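Local coordinates for protein glial cell-derived neurotrophic factor (Rattus norvegicus, PDB 1AGQ) that acts as a secreted cystine-knot growth factor of the TGF-beta superfamily that supports the survival of neurons by binding cell-surface receptors as a disulfide-linked dimer, at the interface of chains A and B. Sequence-based numbering; all coordinates share one arbitrary frame. Chains: chain A/B, Glial cell-derived neurotrophic factor.

Contacts 1 and 2 are neighbouring stretches of one surface, where helix 79-90 of one GDNF chain lies against the strands of the other; their C-alpha centres stand about 7 Å apart. They share A:Leu84, A:Leu87 and B:Phe66, so the phenylalanine ring joins the two. Contact 1 runs along strand 63-70 toward B:Cys69, a cystine-knot residue, and adds hydrogen bonding to the packing. Contact 2 follows the helix the other way, to strand 43-50 and the 3-10 helix 51-54, and is mainly apolar. The two-fold symmetry repeats both with the chains exchanged, as suits the head-to-tail dimer of this superfamily.

Contact 1: the interface of chains A and B. Residues chain A 80, 84, 87, 99; chain B 66-69.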
loop_
_atom_site.group_PDB
_atom_site.type_symbol
_atom_site.label_atom_id
_atom_site.label_comp_id
_atom_site.label_asym_id
_atom_site.label_seq_id
_atom_site.Cartn_x
_atom_site.Cartn_y
_atom_site.Cartn_z
ATOM N N TYR A 80 0.128 -18.394 11.842
ATOM C CA TYR A 80 0.305 -16.948 11.810
ATOM C C TYR A 80 -0.285 -16.253 13.035
ATOM O O TYR A 80 0.359 -15.390 13.656
ATOM C CB TYR A 80 -0.324 -16.412 10.511
ATOM C CG TYR A 80 -0.380 -14.913 10.426
ATOM C CD1 TYR A 80 0.754 -14.172 10.078
ATOM C CD2 TYR A 80 -1.574 -14.231 10.662
ATOM C CE1 TYR A 80 0.693 -12.787 9.958
ATOM C CE2 TYR A 80 -1.650 -12.856 10.546
ATOM C CZ TYR A 80 -0.515 -12.140 10.186
ATOM O OH TYR A 80 -0.605 -10.803 9.957
ATOM N N LEU A 84 1.474 -14.323 16.263
ATOM C CA LEU A 84 1.112 -12.928 16.490
ATOM C C LEU A 84 0.860 -12.757 17.985
ATOM O O LEU A 84 1.309 -11.782 18.596
ATOM C CB LEU A 84 -0.156 -12.572 15.705
ATOM C CG LEU A 84 -0.035 -11.925 14.320
ATOM C CD1 LEU A 84 -1.406 -11.392 13.931
ATOM C CD2 LEU A 84 0.995 -10.784 14.313
ATOM N N LEU A 87 4.126 -13.072 20.063
ATOM C CA LEU A 87 4.958 -11.886 19.927
ATOM C C LEU A 87 4.466 -10.742 20.816
ATOM O O LEU A 87 5.217 -9.812 21.110
ATOM C CB LEU A 87 5.025 -11.454 18.459
ATOM C CG LEU A 87 5.891 -12.417 17.627
ATOM C CD1 LEU A 87 5.978 -11.919 16.202
ATOM C CD2 LEU A 87 7.290 -12.539 18.236
ATOM N N GLY A 99 -3.266 -6.569 13.851
ATOM C CA GLY A 99 -3.590 -7.601 12.886
ATOM C C GLY A 99 -4.400 -8.812 13.315
ATOM O O GLY A 99 -4.355 -9.834 12.631
ATOM N N PHE B 66 9.627 -12.598 9.535
ATOM C CA PHE B 66 8.214 -12.830 9.767
ATOM C C PHE B 66 7.517 -11.552 9.305
ATOM O O PHE B 66 7.979 -10.455 9.606
ATOM C CB PHE B 66 7.957 -13.076 11.249
ATOM C CG PHE B 66 6.505 -12.985 11.639
ATOM C CD1 PHE B 66 5.622 -14.000 11.308
ATOM C CD2 PHE B 66 6.025 -11.868 12.318
ATOM C CE1 PHE B 66 4.278 -13.910 11.642
ATOM C CE2 PHE B 66 4.673 -11.773 12.652
ATOM C CZ PHE B 66 3.805 -12.796 12.310
ATOM N N ARG B 67 6.434 -11.690 8.547
ATOM C CA ARG B 67 5.708 -10.507 8.097
ATOM C C ARG B 67 4.259 -10.572 8.540
ATOM O O ARG B 67 3.642 -11.622 8.530
ATOM C CB ARG B 67 5.801 -10.370 6.581
ATOM C CG ARG B 67 7.248 -10.253 6.140
ATOM C CD ARG B 67 7.334 -9.768 4.712
ATOM N NE ARG B 67 6.896 -10.797 3.777
ATOM C CZ ARG B 67 7.123 -10.741 2.470
ATOM N NH1 ARG B 67 7.775 -9.700 1.970
ATOM N NH2 ARG B 67 6.739 -11.733 1.670
ATOM N N TYR B 68 3.748 -9.432 8.987
ATOM C CA TYR B 68 2.380 -9.378 9.454
ATOM C C TYR B 68 1.691 -8.172 8.848
ATOM O O TYR B 68 2.352 -7.232 8.412
ATOM C CB TYR B 68 2.341 -9.317 10.986
ATOM C CG TYR B 68 2.958 -8.084 11.592
ATOM C CD1 TYR B 68 4.325 -8.013 11.823
ATOM C CD2 TYR B 68 2.167 -6.999 11.987
ATOM C CE1 TYR B 68 4.904 -6.900 12.441
ATOM C CE2 TYR B 68 2.746 -5.869 12.611
ATOM C CZ TYR B 68 4.114 -5.831 12.834
ATOM O OH TYR B 68 4.711 -4.714 13.411
ATOM N N CYS B 69 0.360 -8.231 8.833
ATOM C CA CYS B 69 -0.504 -7.196 8.275
ATOM C C CYS B 69 -1.194 -6.406 9.379
ATOM O O CYS B 69 -1.652 -6.965 10.391
ATOM C CB CYS B 69 -1.566 -7.862 7.394
ATOM S SG CYS B 69 -0.895 -8.834 6.026
HETATM O O HOH W 1 -2.859 -9.649 10.357
#
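In the cystine-knot fold of the TGF-beta superfamily the helix of one monomer packs on the strands of its partner, and here A:Tyr80, A:Leu84 and A:Leu87 of helix 79-90 meet B:Phe66 to B:Cys69 of strand 63-70. A:Tyr80 suits the place because it is both flat and polar at its end. With CG anti to the backbone N (chi1 172°), its ring reaches the strand, and the edge of the ring meets the carbonyl O of B:Arg67, 3.5 Å from CE1, and CA of B:Tyr68. The phenol OH accepts a nearly straight hydrogen bond from the backbone N of B:Cys69 (3.0 Å, 169° at the hydrogen). The same OH lies 2.6 Å from the O of water 1, which also links the carbonyl oxygens of A:Gly99 and B:Cys69. A phenylalanine in place of A:Tyr80 would probably leave the amide of B:Cys69 without this acceptor and the water less firmly held. Within chain A, CG of A:Leu84 sits over one face of the A:Tyr80 ring, toward its rim. The methyl CD2 of A:Leu84 lies in plane at the edge of the B:Phe66 ring, 4.0 Å from CZ, and also touches CB of B:Tyr68. Farther along, A:Leu87 and B:Phe66 run alongside each other, pointing opposite ways, CD1 of the leucine 3.8 Å from CE2 of the ring. CE1 of B:Phe66 meets CD1 of A:Tyr80 at 3.9 Å, the two side chains crossing near a right angle.

Contact 2: the interface of chains A and B. Residues chain A 83-84, 87, 91; chain B 47, 49, 53-54, 66.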
loop_
_atom_site.group_PDB
_atom_site.type_symbol
_atom_site.label_atom_id
_atom_site.label_comp_id
_atom_site.label_asym_id
_atom_site.label_seq_id
_atom_site.Cartn_x
_atom_site.Cartn_y
_atom_site.Cartn_z
ATOM N N ILE A 83 1.655 -17.097 16.287
ATOM C CA ILE A 83 2.860 -16.309 16.474
ATOM C C ILE A 83 2.607 -14.829 16.738
ATOM O O ILE A 83 3.430 -14.155 17.360
ATOM C CB ILE A 83 3.758 -16.385 15.223
ATOM C CG1 ILE A 83 4.096 -17.839 14.901
ATOM C CG2 ILE A 83 5.033 -15.591 15.452
ATOM C CD1 ILE A 83 4.616 -18.029 13.501
ATOM N N LEU A 84 1.474 -14.323 16.263
ATOM C CA LEU A 84 1.112 -12.928 16.490
ATOM C C LEU A 84 0.860 -12.757 17.985
ATOM O O LEU A 84 1.309 -11.782 18.596
ATOM C CB LEU A 84 -0.156 -12.572 15.705
ATOM C CG LEU A 84 -0.035 -11.925 14.320
ATOM C CD1 LEU A 84 -1.406 -11.392 13.931
ATOM C CD2 LEU A 84 0.995 -10.784 14.313
ATOM N N LEU A 87 4.126 -13.072 20.063
ATOM C CA LEU A 87 4.958 -11.886 19.927
ATOM C C LEU A 87 4.466 -10.742 20.816
ATOM O O LEU A 87 5.217 -9.812 21.110
ATOM C CB LEU A 87 5.025 -11.454 18.459
ATOM C CG LEU A 87 5.891 -12.417 17.627
ATOM C CD1 LEU A 87 5.978 -11.919 16.202
ATOM C CD2 LEU A 87 7.290 -12.539 18.236
ATOM N N ARG A 91 6.686 -9.064 23.498
ATOM C CA ARG A 91 6.992 -7.642 23.481
ATOM C C ARG A 91 5.695 -6.850 23.425
ATOM O O ARG A 91 5.174 -6.582 22.338
ATOM C CB ARG A 91 7.839 -7.307 22.251
ATOM C CG ARG A 91 7.315 -7.939 20.963
ATOM C CD ARG A 91 7.861 -7.268 19.710
ATOM N NE ARG A 91 9.203 -7.733 19.321
ATOM C CZ ARG A 91 9.716 -8.926 19.635
ATOM N NH1 ARG A 91 9.013 -9.800 20.335
ATOM N NH2 ARG A 91 10.962 -9.237 19.262
ATOM N N ILE B 47 9.761 -8.340 10.248
ATOM C CA ILE B 47 10.620 -8.374 11.421
ATOM C C ILE B 47 11.486 -9.633 11.332
ATOM O O ILE B 47 10.982 -10.733 11.116
ATOM C CB ILE B 47 9.796 -8.354 12.747
ATOM C CG1 ILE B 47 10.743 -8.412 13.945
ATOM C CG2 ILE B 47 8.766 -9.454 12.752
ATOM C CD1 ILE B 47 10.115 -7.902 15.220
ATOM N N LEU B 49 13.346 -12.527 12.801
ATOM C CA LEU B 49 13.264 -13.234 14.069
ATOM C C LEU B 49 13.957 -14.584 14.002
ATOM O O LEU B 49 14.270 -15.087 12.935
ATOM C CB LEU B 49 11.801 -13.479 14.452
ATOM C CG LEU B 49 10.796 -12.326 14.632
ATOM C CD1 LEU B 49 9.396 -12.899 14.683
ATOM C CD2 LEU B 49 11.098 -11.558 15.897
ATOM N N ASP B 53 12.172 -17.382 18.543
ATOM C CA ASP B 53 11.481 -16.172 19.019
ATOM C C ASP B 53 9.955 -16.323 18.890
ATOM O O ASP B 53 9.198 -15.585 19.519
ATOM C CB ASP B 53 11.872 -14.931 18.192
ATOM C CG ASP B 53 13.253 -14.389 18.516
ATOM O OD1 ASP B 53 13.703 -14.497 19.677
ATOM O OD2 ASP B 53 13.890 -13.836 17.590
ATOM N N LEU B 54 9.505 -17.266 18.060
ATOM C CA LEU B 54 8.077 -17.463 17.821
ATOM C C LEU B 54 7.283 -18.121 18.936
ATOM O O LEU B 54 6.048 -18.163 18.878
ATOM C CB LEU B 54 7.873 -18.256 16.538
ATOM C CG LEU B 54 8.694 -17.815 15.324
ATOM C CD1 LEU B 54 8.400 -18.762 14.168
ATOM C CD2 LEU B 54 8.372 -16.370 14.945
ATOM N N PHE B 66 9.627 -12.598 9.535
ATOM C CA PHE B 66 8.214 -12.830 9.767
ATOM C C PHE B 66 7.517 -11.552 9.305
ATOM O O PHE B 66 7.979 -10.455 9.606
ATOM C CB PHE B 66 7.957 -13.076 11.249
ATOM C CG PHE B 66 6.505 -12.985 11.639
ATOM C CD1 PHE B 66 5.622 -14.000 11.308
ATOM C CD2 PHE B 66 6.025 -11.868 12.318
ATOM C CE1 PHE B 66 4.278 -13.910 11.642
ATOM C CE2 PHE B 66 4.673 -11.773 12.652
ATOM C CZ PHE B 66 3.805 -12.796 12.310
#
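A:Ile83 and A:Leu87, one turn apart on helix 79-90, face the 3-10 helix 51-54 and strand 43-50 of the partner in this part of the cystine-knot dimer interface. The packing is tight at A:Ile83, where CG2 comes within 3.5 Å of CD2 of B:Leu54, closer than usual for two methyls. Its CG1 branch stands beside the backbone N (chi1 -57°), which leaves CG2 anti to that N and directed at the partner; CG2 also sits 4.2 Å above one face of the B:Phe66 ring, toward its rim. The other branch ends in CD1, 3.9 Å from CD1 of B:Leu54. A beta-branched residue fits here because its two arms meet different parts of the same leucine while CG2 also rests over the rim of the ring. A:Leu87, already against B:Phe66, meets B:Leu49 tip to tip, their CD1 methyls 3.9 Å apart. Its CD2 branch turns to the carbonyl O of B:Asp53; the two branches of A:Leu87 thus touch both the strand and the 3-10 helix. Contacts are looser toward A:Arg91, just past the helix end. Its long chain, bent at chi3 (82°), brings the guanidinium toward the aliphatic side chains of B:Ile47 and B:Leu49, with NE 4.2 Å from CD1 of B:Ile47 and NH2 4.1 Å from CD2 of B:Leu49. The carboxylate of B:Asp53 may draw this group electrostatically without touching it: NH2 of A:Arg91 stands 5.7 Å from OD2 of B:Asp53.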